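Local coordinates for protein endo-1,4-beta-xylanase C (Paenibacillus barcinonensis, PDB 4XUT) that hydrolyses internal beta-1,4-xylosidic linkages of xylan as a three-domain endoxylanase, this chain being a carbohydrate-binding module (CBM22) from its N-terminal region, at residues A[97-102]-A[140-145]. Sequence-based numbering, arbitrary orientation.
Sequences LEKEFN and SGLRMY. With BGC (beta-D-glucopyranose), chain D.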
loop_
_atom_site.group_PDB
_atom_site.type_symbol
_atom_site.label_atom_id
_atom_site.label_comp_id
_atom_site.label_asym_id
_atom_site.label_seq_id
_atom_site.Cartn_x
_atom_site.Cartn_y
_atom_site.Cartn_z
ATOM N N LEU A 97 -6.112 -4.133 -1.284
ATOM C CA LEU A 97 -5.731 -5.504 -0.986
ATOM C C LEU A 97 -5.559 -6.340 -2.248
ATOM O O LEU A 97 -6.387 -6.271 -3.162
ATOM C CB LEU A 97 -6.755 -6.175 -0.063
ATOM C CG LEU A 97 -7.104 -5.495 1.258
ATOM C CD1 LEU A 97 -8.195 -6.279 1.956
ATOM C CD2 LEU A 97 -5.864 -5.393 2.097
ATOM N N GLU A 98 -4.532 -7.190 -2.238
ATOM C CA GLU A 98 -4.365 -8.226 -3.249
ATOM C C GLU A 98 -4.571 -9.533 -2.549
ATOM O O GLU A 98 -3.883 -9.829 -1.549
ATOM C CB GLU A 98 -2.977 -8.160 -3.862
ATOM C CG GLU A 98 -2.649 -9.258 -4.876
ATOM C CD GLU A 98 -1.250 -9.101 -5.428
ATOM O OE1 GLU A 98 -1.020 -8.160 -6.199
ATOM O OE2 GLU A 98 -0.367 -9.896 -5.059
ATOM N N LYS A 99 -5.476 -10.340 -3.083
ATOM C CA LYS A 99 -5.824 -11.615 -2.485
ATOM C C LYS A 99 -5.599 -12.788 -3.413
ATOM O O LYS A 99 -5.941 -12.739 -4.596
ATOM C CB LYS A 99 -7.299 -11.634 -2.079
ATOM C CG LYS A 99 -7.591 -10.717 -0.949
ATOM C CD LYS A 99 -8.939 -11.064 -0.305
ATOM C CE LYS A 99 -9.813 -9.865 -0.142
ATOM N NZ LYS A 99 -10.264 -9.465 -1.485
ATOM N N GLU A 100 -5.072 -13.849 -2.824
ATOM C CA GLU A 100 -4.805 -15.109 -3.509
ATOM C C GLU A 100 -5.569 -16.220 -2.788
ATOM O O GLU A 100 -5.596 -16.253 -1.561
ATOM C CB GLU A 100 -3.327 -15.399 -3.437
ATOM C CG GLU A 100 -2.851 -16.672 -4.139
ATOM C CD GLU A 100 -1.456 -17.056 -3.656
ATOM O OE1 GLU A 100 -0.509 -16.536 -4.266
ATOM O OE2 GLU A 100 -1.323 -17.822 -2.680
ATOM N N PHE A 101 -6.185 -17.115 -3.563
ATOM C CA PHE A 101 -6.939 -18.225 -2.999
ATOM C C PHE A 101 -6.415 -19.535 -3.558
ATOM O O PHE A 101 -6.154 -19.627 -4.745
ATOM C CB PHE A 101 -8.421 -18.149 -3.320
ATOM C CG PHE A 101 -9.119 -16.954 -2.729
ATOM C CD1 PHE A 101 -9.051 -15.734 -3.356
ATOM C CD2 PHE A 101 -9.800 -17.041 -1.545
ATOM C CE1 PHE A 101 -9.672 -14.640 -2.799
ATOM C CE2 PHE A 101 -10.434 -15.944 -0.984
ATOM C CZ PHE A 101 -10.371 -14.734 -1.636
ATOM N N ASN A 102 -6.293 -20.519 -2.681
ATOM C CA ASN A 102 -5.856 -21.893 -3.052
ATOM C C ASN A 102 -4.509 -21.924 -3.796
ATOM O O ASN A 102 -4.292 -22.750 -4.679
ATOM C CB ASN A 102 -6.943 -22.569 -3.893
ATOM C CG ASN A 102 -8.299 -22.552 -3.225
ATOM O OD1 ASN A 102 -9.261 -22.026 -3.764
ATOM N ND2 ASN A 102 -8.380 -23.121 -2.041
ATOM N N SER A 140 -5.051 -17.781 0.666
ATOM C CA SER A 140 -3.630 -18.158 0.798
ATOM C C SER A 140 -2.658 -16.963 0.731
ATOM O O SER A 140 -1.461 -17.095 1.062
ATOM C CB SER A 140 -3.269 -19.213 -0.261
ATOM O OG SER A 140 -3.499 -18.762 -1.583
ATOM N N GLY A 141 -3.158 -15.795 0.349
ATOM C CA GLY A 141 -2.384 -14.560 0.463
ATOM C C GLY A 141 -3.292 -13.388 0.611
ATOM O O GLY A 141 -4.388 -13.359 0.034
ATOM N N LEU A 142 -2.825 -12.406 1.365
ATOM C CA LEU A 142 -3.574 -11.182 1.547
ATOM C C LEU A 142 -2.558 -10.094 1.741
ATOM O O LEU A 142 -1.849 -10.063 2.761
ATOM C CB LEU A 142 -4.497 -11.296 2.766
ATOM C CG LEU A 142 -5.411 -10.103 3.061
ATOM C CD1 LEU A 142 -6.295 -9.862 1.890
ATOM C CD2 LEU A 142 -6.299 -10.345 4.269
ATOM N N ARG A 143 -2.437 -9.237 0.748
ATOM C CA ARG A 143 -1.332 -8.259 0.746
ATOM C C ARG A 143 -1.897 -6.875 0.669
ATOM O O ARG A 143 -2.774 -6.614 -0.154
ATOM C CB ARG A 143 -0.425 -8.519 -0.441
ATOM C CG ARG A 143 0.111 -9.926 -0.557
ATOM C CD ARG A 143 -0.415 -10.682 -1.745
ATOM N NE ARG A 143 -0.060 -12.111 -1.682
ATOM C CZ ARG A 143 -0.105 -12.959 -2.698
ATOM N NH1 ARG A 143 -0.497 -12.552 -3.895
ATOM N NH2 ARG A 143 0.206 -14.249 -2.511
ATOM N N MET A 144 -1.422 -5.982 1.519
ATOM C CA MET A 144 -1.817 -4.606 1.455
ATOM C C MET A 144 -0.875 -3.884 0.513
ATOM O O MET A 144 0.321 -4.167 0.450
ATOM C CB MET A 144 -1.726 -3.953 2.832
ATOM C CG MET A 144 -2.171 -2.492 2.944
ATOM S SD MET A 144 -1.359 -1.611 4.313
ATOM C CE MET A 144 -0.098 -0.764 3.363
ATOM N N TYR A 145 -1.428 -2.941 -0.236
ATOM C CA TYR A 145 -0.636 -2.073 -1.113
ATOM C C TYR A 145 -1.281 -0.703 -1.276
ATOM O O TYR A 145 -2.456 -0.496 -0.953
ATOM C CB TYR A 145 -0.324 -2.718 -2.450
ATOM C CG TYR A 145 -1.484 -2.903 -3.380
ATOM C CD1 TYR A 145 -2.314 -3.999 -3.252
ATOM C CD2 TYR A 145 -1.693 -2.047 -4.460
ATOM C CE1 TYR A 145 -3.382 -4.185 -4.103
ATOM C CE2 TYR A 145 -2.726 -2.252 -5.336
ATOM C CZ TYR A 145 -3.574 -3.328 -5.149
ATOM O OH TYR A 145 -4.647 -3.594 -5.978
HETATM C C2 BGC D . -4.604 -3.613 -10.148
HETATM C C3 BGC D . -5.888 -3.156 -9.483
HETATM C C4 BGC D . -6.982 -3.020 -10.539
HETATM C C5 BGC D . -7.029 -4.301 -11.399
HETATM C C6 BGC D . -8.131 -4.375 -12.496
HETATM C C1 BGC D . -4.677 -4.799 -11.095
HETATM O O2 BGC D . -3.668 -3.947 -9.137
HETATM O O3 BGC D . -5.655 -1.917 -8.770
HETATM O O4 BGC D . -8.197 -2.733 -9.828
HETATM O O5 BGC D . -5.741 -4.550 -12.008
HETATM O O6 BGC D . -8.081 -3.375 -13.531
HETATM O O HOH W 1 0.340 -14.528 -5.939
#
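Arg143 reaches across to two glutamates of the neighbouring strand. Its NH1 lies 2.9 Å from Glu98 OE2, whose anti lone pair it uses, while NH2 meets Glu100 OE1 at 3.0 Å from above the carboxylate plane. Both carboxylates thus sit at the guanidinium edge but stand almost perpendicular to it, the planes 81° and 90° apart. A bend at chi2 (113°) turns the arginine chain back over strand 97-101; a long, flat, multidentate cation suits this place between two acids. One water bridges Glu100 OE1 and Arg143 NH1, and Ser140 OG donates to Glu100 OE2 at 2.6 Å, so both oxygens of that carboxylate are held. Glu65 pairs with Arg143 NE, and Arg29 and Arg31 with Glu98, extending the charge network. An alanine in place of Arg143 would probably strip Glu100 and Glu65 of the cation they share, while Glu98 would still be held by Arg29 and Arg31.

Beneath these side chains the antiparallel backbones are joined by paired bonds between Glu98 and Arg143. At the far end Ser140 and Gly141 both donate to Glu100 O, a classic beta bulge; glycine fits because a CB there would clash with Arg143 NH2. On the other face Leu97 CD1 packs on Leu142 CD1 at 4.1 Å, and Lys99 lends its aliphatic chain to the same leucine.

Beside Glu98, the Tyr145 ring turns its edge to the backbone, and its OH accepts a weak 3.3 Å bond from glucose O2. The arrangement belongs to the beta-sandwich of a carbohydrate-binding module, where the charged face of these central strands adjoins bound sugar.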